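Local atomic coordinates of acyl-coenzyme A oxidase 1 (Yarrowia lipolytica, PDB entry 5Y9D), a protein that uses FAD and molecular oxygen to oxidise acyl-CoAs to (2E)-enoyl-CoAs, releasing hydrogen peroxide, in peroxisomal fatty acid beta-oxidation. Residues Thr215-Ala221 against Arg233-Leu239; Ile329-Tyr333 against Ala438-His442; Ile432-Arg436 against Phe450-Tyr454. All blocks are in the same frame, centred on the assembly; numbering follows the deposited sequence.

Contact 1: residues Thr215-Ala221 against Arg233-Leu239; sequences THCVCFA and RNFVVPL
Cys-217 and Val-237 face each other as a hydrogen-bonded pair in a beta hairpin of the acyl-CoA dehydrogenase middle domain, built from strands 216-225 and 228-238. The N-to-C directions of the two strands lie 148° apart, antiparallel with a marked twist. The ladder can be read pair by pair. Cys-217 N reaches Val-237 O at 2.9 Å and Val-237 N returns to Cys-217 O. Cys-219 N gives the shorter of its pair's two bonds, 2.7 Å to Phe-235 O, while Phe-235 N answers to Cys-219 O. Ala-221 and Arg-233 repeat the exchange, and beyond Pro-238 the series closes with Leu-239 N on Thr-215 O at 2.7 Å. Three carbonyls take a second, weaker donor: CA-H groups of Val-236, Val-218 and Phe-220 approach the oxygens of Cys-217, Phe-235 and Arg-233 respectively. The amide of Val-218 lies at a non-hydrogen-bonded pair, and the backbone of that residue bonds instead to Cys-165 and Ala-167. Thr-215 OG1 has two partners, the amide of Tyr-163 and His-216 ND1, the hydroxyl oxygen lying in the imidazole plane.

One sheet face carries Cys-217, Cys-219, Phe-235 and Val-237, against Phe-272 and Ile-277; the other carries Val-218 and Phe-220, whose side chain comes within about 6 Å of a bound FAD. With its CG anti to the carbonyl carbon (chi1 -42°), Phe-235 lays its ring back along the partner strand: Cys-219 O and Ala-221 O both lie at the ring's edge, and Phe-235 CE1 stands 4.1 Å from Ala-221 CB.

Contact 2: residues Ile329-Tyr333 against Ala438-His442; sequences IALRY and ACGGH. With FAD (flavin-adenine dinucleotide), chain D.
The phenol of Tyr-333 runs from helix 306-334 to the loop 438-442 and ends on the imidazole of His-442, the two side chains crossing at about a right angle. The bond is well formed: His-442 ND1 donates to Tyr-333 OH at 3.0 Å with an N-H...O angle of 164°, and the hydroxyl oxygen lies only 2° out of the imidazole plane. Tyr-333 CG is anti to its own amide nitrogen (chi1 -174°), which sends the ring out over the loop. On the way it passes Cys-439, whose SG is 3.9 Å from Tyr-333 CD2 and sits obliquely to the ring. Cys-439 SG also packs on Ala-330, 3.7 Å from Ala-330 CA. A leucine in place of Tyr-333 would probably leave His-442 ND1 without its acceptor and the imidazole freer to turn.

The loop also borders the cofactor. Gly-441 N makes a weak bond to FAD O1P at 3.4 Å, and Gly-441 CA lies 3.4 Å from FAD O3'; a side chain at Gly-440 or Gly-441 would collide with the cofactor, and the positive phi of Gly-440 also favours glycine. Trp-205 and Trp-206 of the second subunit meet the His-442 ring, and Tyr-669 adds an edge-to-face contact. The loop links helices 400-437 and 450-457, with Ala-438 against helix 355-391 and Cys-439 against Phe-450.

Contact 3: residues Ile432-Arg436 against Phe450-Tyr454; sequences IDECR and FGQGY
Phe-450 presses its ring on the backbone of Arg-436, one face taking Arg-436 CA in a CH-pi contact 3.8 Å from the ring centroid and 22° off the normal. Phe-450 CE1 also meets Cys-435 CB at 3.6 Å, and Ile-432 O lies at the ring's edge, 3.6 Å from Phe-450 CD1. The aliphatic part of Arg-436 continues past the ring, Arg-436 CG lying 3.6 Å from Phe-450 CB. One turn farther along, Ile-432 CG2 packs on Tyr-454 CB at 3.8 Å and reaches the edge of the phenol ring. Gly-453 O lies 4.2 Å from Ile-432 CD1.

These segments form an antiparallel helix pair of the C-alpha1 domain, helix 450-457 following helix 400-437 after a loop. They run 168° apart with axes 10.1 Å from each other at closest, so side chains fill the interface. The next shell belongs to helix 306-334: Val-322 and Phe-326 cover Ile-432, while Phe-326 and Ile-329 also touch Phe-450. At the subunit boundary, Tyr-454 OH is modelled in a hydrogen bond to Asp-433 of the second subunit, whose carboxylate is less surely placed, and the two Tyr-454 rings meet.

Apolar contact therefore joins the helices, while the modelled salt bridge lies within helix 400-437. Arg-436 bends at chi3 to place NH2 near Asp-433 OD1, and its guanidinium stands 86° from the phenyl plane, so the arginine meets Phe-450 through CH groups rather than as a stacked cation.

In the fold
All three contacts are buried, but they belong to different parts of the fold. Contact 1 joins neighbouring strands of the middle domain and relies on backbone hydrogen bonds; its centre is 45 Å from that of contact 2 and 36 Å from that of contact 3, on the opposite side of the chain's centre. Contacts 2 and 3 share the C-alpha1 helical domain, with centres 10 Å apart, and touch directly: Ala-330 CB meets Cys-435 CB at 3.6 Å. Both also reach the second subunit, which contact 1 does not. Contact 2 combines a side-chain hydrogen bond with cofactor binding, whereas contact 3 relies on apolar helix packing.

Contact 1: residues Thr215-Ala221 against Arg233-Leu239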
loop_
_atom_site.group_PDB
_atom_site.type_symbol
_atom_site.label_atom_id
_atom_site.label_comp_id
_atom_site.label_asym_id
_atom_site.label_seq_id
_atom_site.Cartn_x
_atom_site.Cartn_y
_atom_site.Cartn_z
ATOM N N THR A 215 -20.646 26.718 0.559
ATOM C CA THR A 215 -21.358 27.867 -0.019
ATOM C C THR A 215 -20.443 28.807 -0.794
ATOM O O THR A 215 -20.862 29.452 -1.727
ATOM C CB THR A 215 -21.965 28.702 1.070
ATOM O OG1 THR A 215 -20.904 29.127 1.931
ATOM C CG2 THR A 215 -22.983 27.864 1.824
ATOM N N HIS A 216 -19.197 28.896 -0.355
ATOM C CA HIS A 216 -18.233 29.792 -0.945
ATOM C C HIS A 216 -17.047 28.966 -1.274
ATOM O O HIS A 216 -16.860 27.902 -0.673
ATOM C CB HIS A 216 -17.858 30.872 0.045
ATOM C CG HIS A 216 -18.904 31.920 0.179
ATOM N ND1 HIS A 216 -20.094 31.705 0.845
ATOM C CD2 HIS A 216 -18.958 33.184 -0.293
ATOM C CE1 HIS A 216 -20.833 32.802 0.781
ATOM N NE2 HIS A 216 -20.170 33.708 0.090
ATOM N N CYS A 217 -16.265 29.433 -2.240
ATOM C CA CYS A 217 -14.962 28.824 -2.530
ATOM C C CYS A 217 -13.882 29.901 -2.644
ATOM O O CYS A 217 -14.188 31.086 -2.854
ATOM C CB CYS A 217 -15.037 28.002 -3.818
ATOM S SG CYS A 217 -14.497 28.796 -5.349
ATOM N N VAL A 218 -12.635 29.487 -2.461
ATOM C CA VAL A 218 -11.503 30.268 -2.920
ATOM C C VAL A 218 -11.041 29.591 -4.160
ATOM O O VAL A 218 -10.762 28.414 -4.146
ATOM C CB VAL A 218 -10.340 30.265 -1.933
ATOM C CG1 VAL A 218 -9.119 30.923 -2.552
ATOM C CG2 VAL A 218 -10.724 31.011 -0.691
ATOM N N CYS A 219 -10.952 30.320 -5.244
ATOM C CA CYS A 219 -10.736 29.684 -6.536
ATOM C C CYS A 219 -9.484 30.261 -7.189
ATOM O O CYS A 219 -9.302 31.465 -7.196
ATOM C CB CYS A 219 -11.973 29.912 -7.385
ATOM S SG CYS A 219 -11.711 29.829 -9.159
ATOM N N PHE A 220 -8.599 29.408 -7.681
ATOM C CA PHE A 220 -7.350 29.893 -8.269
ATOM C C PHE A 220 -7.518 29.966 -9.791
ATOM O O PHE A 220 -8.020 29.032 -10.391
ATOM C CB PHE A 220 -6.166 29.014 -7.895
ATOM C CG PHE A 220 -5.795 29.081 -6.446
ATOM C CD1 PHE A 220 -6.595 28.460 -5.477
ATOM C CD2 PHE A 220 -4.653 29.744 -6.037
ATOM C CE1 PHE A 220 -6.258 28.511 -4.132
ATOM C CE2 PHE A 220 -4.313 29.805 -4.699
ATOM C CZ PHE A 220 -5.110 29.174 -3.739
ATOM N N ALA A 221 -7.093 31.068 -10.402
ATOM C CA ALA A 221 -7.309 31.301 -11.822
ATOM C C ALA A 221 -6.296 32.291 -12.393
ATOM O O ALA A 221 -5.681 33.080 -11.664
ATOM C CB ALA A 221 -8.717 31.843 -12.036
ATOM N N ARG A 233 -3.841 33.716 -9.460
ATOM C CA ARG A 233 -4.288 34.619 -8.428
ATOM C C ARG A 233 -5.462 34.004 -7.655
ATOM O O ARG A 233 -5.956 32.966 -8.022
ATOM C CB ARG A 233 -4.669 35.950 -9.049
ATOM C CG ARG A 233 -3.671 37.074 -8.864
ATOM C CD ARG A 233 -2.261 36.627 -8.558
ATOM N NE ARG A 233 -1.291 37.458 -9.249
ATOM C CZ ARG A 233 -0.045 37.096 -9.523
ATOM N NH1 ARG A 233 0.407 35.912 -9.157
ATOM N NH2 ARG A 233 0.754 37.923 -10.166
ATOM N N ASN A 234 -5.851 34.629 -6.554
ATOM C CA ASN A 234 -6.835 34.109 -5.619
ATOM C C ASN A 234 -8.159 34.850 -5.606
ATOM O O ASN A 234 -8.168 36.025 -5.364
ATOM C CB ASN A 234 -6.253 34.291 -4.228
ATOM C CG ASN A 234 -5.694 33.032 -3.671
ATOM O OD1 ASN A 234 -5.958 31.971 -4.188
ATOM N ND2 ASN A 234 -4.924 33.135 -2.616
ATOM N N PHE A 235 -9.289 34.180 -5.787
ATOM C CA PHE A 235 -10.570 34.908 -5.709
ATOM C C PHE A 235 -11.579 34.151 -4.867
ATOM O O PHE A 235 -11.620 32.938 -4.913
ATOM C CB PHE A 235 -11.152 35.146 -7.109
ATOM C CG PHE A 235 -10.127 35.565 -8.129
ATOM C CD1 PHE A 235 -9.226 34.650 -8.653
ATOM C CD2 PHE A 235 -10.059 36.886 -8.566
ATOM C CE1 PHE A 235 -8.256 35.051 -9.573
ATOM C CE2 PHE A 235 -9.111 37.298 -9.502
ATOM C CZ PHE A 235 -8.201 36.381 -10.014
ATOM N N VAL A 236 -12.378 34.868 -4.089
ATOM C CA VAL A 236 -13.523 34.283 -3.446
ATOM C C VAL A 236 -14.715 34.303 -4.395
ATOM O O VAL A 236 -15.126 35.375 -4.864
ATOM C CB VAL A 236 -13.948 35.030 -2.181
ATOM C CG1 VAL A 236 -15.184 34.354 -1.569
ATOM C CG2 VAL A 236 -12.802 35.076 -1.177
ATOM N N VAL A 237 -15.297 33.122 -4.632
ATOM C CA VAL A 237 -16.450 32.993 -5.502
ATOM C C VAL A 237 -17.555 32.287 -4.713
ATOM O O VAL A 237 -17.351 31.174 -4.239
ATOM C CB VAL A 237 -16.098 32.191 -6.788
ATOM C CG1 VAL A 237 -17.236 32.245 -7.808
ATOM C CG2 VAL A 237 -14.788 32.678 -7.411
ATOM N N PRO A 238 -18.733 32.942 -4.569
ATOM C CA PRO A 238 -19.919 32.262 -4.018
ATOM C C PRO A 238 -20.319 31.135 -4.924
ATOM O O PRO A 238 -20.316 31.304 -6.155
ATOM C CB PRO A 238 -21.014 33.335 -4.068
ATOM C CG PRO A 238 -20.287 34.634 -4.187
ATOM C CD PRO A 238 -19.058 34.319 -4.979
ATOM N N LEU A 239 -20.648 29.997 -4.331
ATOM C CA LEU A 239 -21.056 28.844 -5.118
ATOM C C LEU A 239 -22.541 28.622 -5.058
ATOM O O LEU A 239 -23.117 28.239 -6.033
ATOM C CB LEU A 239 -20.379 27.585 -4.624
ATOM C CG LEU A 239 -18.873 27.508 -4.710
ATOM C CD1 LEU A 239 -18.470 26.181 -4.044
ATOM C CD2 LEU A 239 -18.342 27.647 -6.151
#

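Contact 2: residues Ile329-Tyr333 against Ala438-His442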
loop_
_atom_site.group_PDB
_atom_site.type_symbol
_atom_site.label_atom_id
_atom_site.label_comp_id
_atom_site.label_asym_id
_atom_site.label_seq_id
_atom_site.Cartn_x
_atom_site.Cartn_y
_atom_site.Cartn_z
ATOM N N ILE A 329 -0.805 -1.258 17.355
ATOM C CA ILE A 329 -1.633 -2.424 17.128
ATOM C C ILE A 329 -0.740 -3.650 16.904
ATOM O O ILE A 329 -0.768 -4.599 17.655
ATOM C CB ILE A 329 -2.570 -2.213 15.920
ATOM C CG1 ILE A 329 -3.580 -1.136 16.265
ATOM C CG2 ILE A 329 -3.238 -3.533 15.525
ATOM C CD1 ILE A 329 -4.295 -0.585 15.067
ATOM N N ALA A 330 0.074 -3.582 15.867
ATOM C CA ALA A 330 0.959 -4.680 15.464
ATOM C C ALA A 330 1.856 -5.237 16.589
ATOM O O ALA A 330 1.945 -6.449 16.752
ATOM C CB ALA A 330 1.812 -4.226 14.290
ATOM N N LEU A 331 2.533 -4.359 17.320
ATOM C CA LEU A 331 3.498 -4.774 18.310
ATOM C C LEU A 331 2.846 -5.329 19.569
ATOM O O LEU A 331 3.435 -6.196 20.208
ATOM C CB LEU A 331 4.438 -3.617 18.714
ATOM C CG LEU A 331 5.474 -3.174 17.680
ATOM C CD1 LEU A 331 6.161 -1.906 18.142
ATOM C CD2 LEU A 331 6.490 -4.277 17.400
ATOM N N ARG A 332 1.678 -4.818 19.970
ATOM C CA ARG A 332 0.924 -5.466 21.065
ATOM C C ARG A 332 0.422 -6.865 20.650
ATOM O O ARG A 332 0.401 -7.790 21.455
ATOM C CB ARG A 332 -0.246 -4.625 21.538
ATOM C CG ARG A 332 0.109 -3.490 22.504
ATOM C CD ARG A 332 -1.106 -2.588 22.673
ATOM N NE ARG A 332 -0.806 -1.491 23.580
ATOM C CZ ARG A 332 -1.625 -0.490 23.895
ATOM N NH1 ARG A 332 -2.852 -0.417 23.389
ATOM N NH2 ARG A 332 -1.201 0.439 24.730
ATOM N N TYR A 333 0.001 -6.991 19.400
ATOM C CA TYR A 333 -0.367 -8.265 18.859
ATOM C C TYR A 333 0.832 -9.204 18.785
ATOM O O TYR A 333 0.647 -10.390 19.012
ATOM C CB TYR A 333 -0.997 -8.110 17.484
ATOM C CG TYR A 333 -1.531 -9.400 16.934
ATOM C CD1 TYR A 333 -2.506 -10.089 17.596
ATOM C CD2 TYR A 333 -1.063 -9.925 15.719
ATOM C CE1 TYR A 333 -3.006 -11.277 17.098
ATOM C CE2 TYR A 333 -1.570 -11.106 15.209
ATOM C CZ TYR A 333 -2.535 -11.784 15.914
ATOM O OH TYR A 333 -3.069 -12.967 15.423
ATOM N N ALA A 438 2.346 -7.849 9.368
ATOM C CA ALA A 438 2.820 -8.332 10.655
ATOM C C ALA A 438 1.710 -8.950 11.542
ATOM O O ALA A 438 2.014 -9.609 12.532
ATOM C CB ALA A 438 3.508 -7.199 11.419
ATOM N N CYS A 439 0.443 -8.677 11.234
ATOM C CA CYS A 439 -0.680 -9.277 11.952
ATOM C C CYS A 439 -1.249 -10.445 11.142
ATOM O O CYS A 439 -2.255 -11.044 11.496
ATOM C CB CYS A 439 -1.730 -8.224 12.244
ATOM S SG CYS A 439 -1.085 -6.884 13.303
ATOM N N GLY A 440 -0.619 -10.788 10.038
ATOM C CA GLY A 440 -1.147 -11.900 9.265
ATOM C C GLY A 440 -2.580 -11.678 8.785
ATOM O O GLY A 440 -3.025 -10.562 8.520
ATOM N N GLY A 441 -3.301 -12.764 8.635
ATOM C CA GLY A 441 -4.680 -12.682 8.198
ATOM C C GLY A 441 -5.531 -11.787 9.083
ATOM O O GLY A 441 -6.497 -11.231 8.594
ATOM N N HIS A 442 -5.195 -11.619 10.367
ATOM C CA HIS A 442 -6.033 -10.705 11.181
ATOM C C HIS A 442 -5.845 -9.223 10.859
ATOM O O HIS A 442 -6.649 -8.399 11.286
ATOM C CB HIS A 442 -5.932 -10.995 12.682
ATOM C CG HIS A 442 -6.363 -12.374 13.019
ATOM N ND1 HIS A 442 -5.631 -13.201 13.829
ATOM C CD2 HIS A 442 -7.393 -13.119 12.558
ATOM C CE1 HIS A 442 -6.224 -14.380 13.910
ATOM N NE2 HIS A 442 -7.294 -14.358 13.142
HETATM P PA FAD D . 0.357 -16.246 11.463
HETATM O O1A FAD D . 0.017 -16.166 12.895
HETATM O O2A FAD D . 0.815 -17.500 10.868
HETATM O O5B FAD D . 1.442 -15.139 11.232
HETATM C C5B FAD D . 1.462 -13.954 11.999
HETATM C C4B FAD D . 2.683 -13.133 11.646
HETATM O O4B FAD D . 3.822 -13.654 12.317
HETATM C C3B FAD D . 2.966 -13.179 10.160
HETATM O O3B FAD D . 3.283 -11.877 9.710
HETATM C C2B FAD D . 4.163 -14.085 10.025
HETATM O O2B FAD D . 5.089 -13.629 9.051
HETATM C C1B FAD D . 4.809 -14.073 11.388
HETATM N N9A FAD D . 5.321 -15.431 11.649
HETATM C C8A FAD D . 4.604 -16.541 11.789
HETATM N N7A FAD D . 5.404 -17.598 11.995
HETATM C C5A FAD D . 6.667 -17.167 11.973
HETATM C C6A FAD D . 8.020 -17.748 12.117
HETATM N N6A FAD D . 8.194 -19.053 12.339
HETATM N N1A FAD D . 9.078 -16.941 12.023
HETATM C C2A FAD D . 8.929 -15.644 11.807
HETATM N N3A FAD D . 7.748 -15.055 11.670
HETATM C C4A FAD D . 6.600 -15.738 11.740
HETATM N N1 FAD D . -8.118 -20.272 5.665
HETATM C C2 FAD D . -8.804 -21.363 5.333
HETATM O O2 FAD D . -8.505 -22.422 5.866
HETATM N N3 FAD D . -9.795 -21.352 4.465
HETATM C C4 FAD D . -10.160 -20.247 3.856
HETATM O O4 FAD D . -11.083 -20.277 3.057
HETATM C C4X FAD D . -9.460 -18.998 4.154
HETATM N N5 FAD D . -9.783 -17.849 3.567
HETATM C C5X FAD D . -9.123 -16.732 3.870
HETATM C C6 FAD D . -9.499 -15.567 3.256
HETATM C C7 FAD D . -8.843 -14.406 3.547
HETATM C C7M FAD D . -9.252 -13.141 2.865
HETATM C C8 FAD D . -7.738 -14.415 4.522
HETATM C C8M FAD D . -7.027 -13.137 4.835
HETATM C C9 FAD D . -7.352 -15.585 5.139
HETATM C C9A FAD D . -8.018 -16.746 4.847
HETATM N N10 FAD D . -7.655 -17.945 5.459
HETATM C C10 FAD D . -8.379 -19.082 5.128
HETATM C "C1'" FAD D . -6.582 -18.007 6.441
HETATM C "C2'" FAD D . -5.237 -17.662 5.856
HETATM O "O2'" FAD D . -4.751 -18.840 5.259
HETATM C "C3'" FAD D . -4.298 -17.242 6.968
HETATM O "O3'" FAD D . -4.417 -15.846 7.127
HETATM C "C4'" FAD D . -2.840 -17.571 6.692
HETATM O "O4'" FAD D . -2.728 -18.866 6.115
HETATM C "C5'" FAD D . -2.030 -17.599 7.965
HETATM O "O5'" FAD D . -2.178 -16.379 8.652
HETATM P P FAD D . -2.173 -16.354 10.204
HETATM O O1P FAD D . -3.251 -15.474 10.623
HETATM O O2P FAD D . -2.127 -17.735 10.681
HETATM O O3P FAD D . -0.815 -15.653 10.570
#

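Contact 3: residues Ile432-Arg436 against Phe450-Tyr454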
loop_
_atom_site.group_PDB
_atom_site.type_symbol
_atom_site.label_atom_id
_atom_site.label_comp_id
_atom_site.label_asym_id
_atom_site.label_seq_id
_atom_site.Cartn_x
_atom_site.Cartn_y
_atom_site.Cartn_z
ATOM N N ILE A 432 2.081 1.458 7.972
ATOM C CA ILE A 432 0.728 0.942 8.052
ATOM C C ILE A 432 0.700 -0.412 7.375
ATOM O O ILE A 432 0.078 -1.352 7.911
ATOM C CB ILE A 432 -0.289 1.868 7.338
ATOM C CG1 ILE A 432 -0.393 3.229 8.033
ATOM C CG2 ILE A 432 -1.654 1.215 7.267
ATOM C CD1 ILE A 432 -1.332 4.206 7.346
ATOM N N ASP A 433 1.364 -0.471 6.202
ATOM C CA ASP A 433 1.435 -1.664 5.357
ATOM C C ASP A 433 2.247 -2.810 5.945
ATOM O O ASP A 433 1.787 -3.949 5.912
ATOM C CB ASP A 433 2.013 -1.320 3.973
ATOM C CG ASP A 433 1.941 -2.517 2.984
ATOM O OD1 ASP A 433 0.868 -2.804 2.393
ATOM O OD2 ASP A 433 2.988 -3.165 2.788
ATOM N N GLU A 434 3.456 -2.527 6.438
ATOM C CA GLU A 434 4.222 -3.527 7.191
ATOM C C GLU A 434 3.536 -4.011 8.474
ATOM O O GLU A 434 3.608 -5.205 8.768
ATOM C CB GLU A 434 5.653 -3.055 7.531
ATOM C CG GLU A 434 6.530 -2.750 6.312
ATOM C CD GLU A 434 6.711 -3.938 5.379
ATOM O OE1 GLU A 434 6.788 -5.093 5.869
ATOM O OE2 GLU A 434 6.781 -3.711 4.149
ATOM N N CYS A 435 2.884 -3.121 9.234
ATOM C CA CYS A 435 2.093 -3.550 10.404
ATOM C C CYS A 435 0.908 -4.435 10.025
ATOM O O CYS A 435 0.538 -5.338 10.752
ATOM C CB CYS A 435 1.586 -2.355 11.201
ATOM S SG CYS A 435 2.878 -1.343 11.981
ATOM N N ARG A 436 0.297 -4.205 8.882
ATOM C CA ARG A 436 -0.833 -5.003 8.532
ATOM C C ARG A 436 -0.363 -6.473 8.356
ATOM O O ARG A 436 -0.907 -7.391 8.984
ATOM C CB ARG A 436 -1.504 -4.483 7.272
ATOM C CG ARG A 436 -2.739 -5.291 6.914
ATOM C CD ARG A 436 -3.239 -5.009 5.525
ATOM N NE ARG A 436 -2.155 -4.749 4.586
ATOM C CZ ARG A 436 -1.504 -5.676 3.872
ATOM N NH1 ARG A 436 -1.801 -6.973 3.959
ATOM N NH2 ARG A 436 -0.536 -5.295 3.039
ATOM N N PHE A 450 -6.589 -1.611 9.474
ATOM C CA PHE A 450 -5.515 -1.364 8.535
ATOM C C PHE A 450 -6.026 -0.954 7.207
ATOM O O PHE A 450 -5.412 -0.145 6.564
ATOM C CB PHE A 450 -4.640 -2.602 8.390
ATOM C CG PHE A 450 -3.918 -2.935 9.632
ATOM C CD1 PHE A 450 -2.714 -2.337 9.908
ATOM C CD2 PHE A 450 -4.491 -3.772 10.571
ATOM C CE1 PHE A 450 -2.050 -2.608 11.071
ATOM C CE2 PHE A 450 -3.833 -4.053 11.755
ATOM C CZ PHE A 450 -2.610 -3.463 12.002
ATOM N N GLY A 451 -7.167 -1.495 6.813
ATOM C CA GLY A 451 -7.723 -1.296 5.498
ATOM C C GLY A 451 -8.176 0.119 5.311
ATOM O O GLY A 451 -7.663 0.832 4.451
ATOM N N GLN A 452 -9.160 0.521 6.097
ATOM C CA GLN A 452 -9.642 1.915 6.133
ATOM C C GLN A 452 -8.473 2.850 6.372
ATOM O O GLN A 452 -8.406 3.904 5.772
ATOM C CB GLN A 452 -10.665 2.145 7.252
ATOM C CG GLN A 452 -11.172 3.588 7.323
ATOM C CD GLN A 452 -11.516 4.080 8.741
ATOM O OE1 GLN A 452 -10.680 4.058 9.655
ATOM N NE2 GLN A 452 -12.752 4.572 8.913
ATOM N N GLY A 453 -7.563 2.429 7.259
ATOM C CA GLY A 453 -6.367 3.198 7.586
ATOM C C GLY A 453 -5.490 3.472 6.391
ATOM O O GLY A 453 -5.291 4.620 6.035
ATOM N N TYR A 454 -4.953 2.437 5.774
ATOM C CA TYR A 454 -4.097 2.622 4.592
ATOM C C TYR A 454 -4.810 3.414 3.470
ATOM O O TYR A 454 -4.237 4.341 2.889
ATOM C CB TYR A 454 -3.697 1.263 4.010
ATOM C CG TYR A 454 -2.648 1.313 2.933
ATOM C CD1 TYR A 454 -1.311 1.510 3.259
ATOM C CD2 TYR A 454 -2.969 1.110 1.596
ATOM C CE1 TYR A 454 -0.326 1.513 2.290
ATOM C CE2 TYR A 454 -1.988 1.139 0.601
ATOM C CZ TYR A 454 -0.667 1.326 0.967
ATOM O OH TYR A 454 0.342 1.375 0.049
#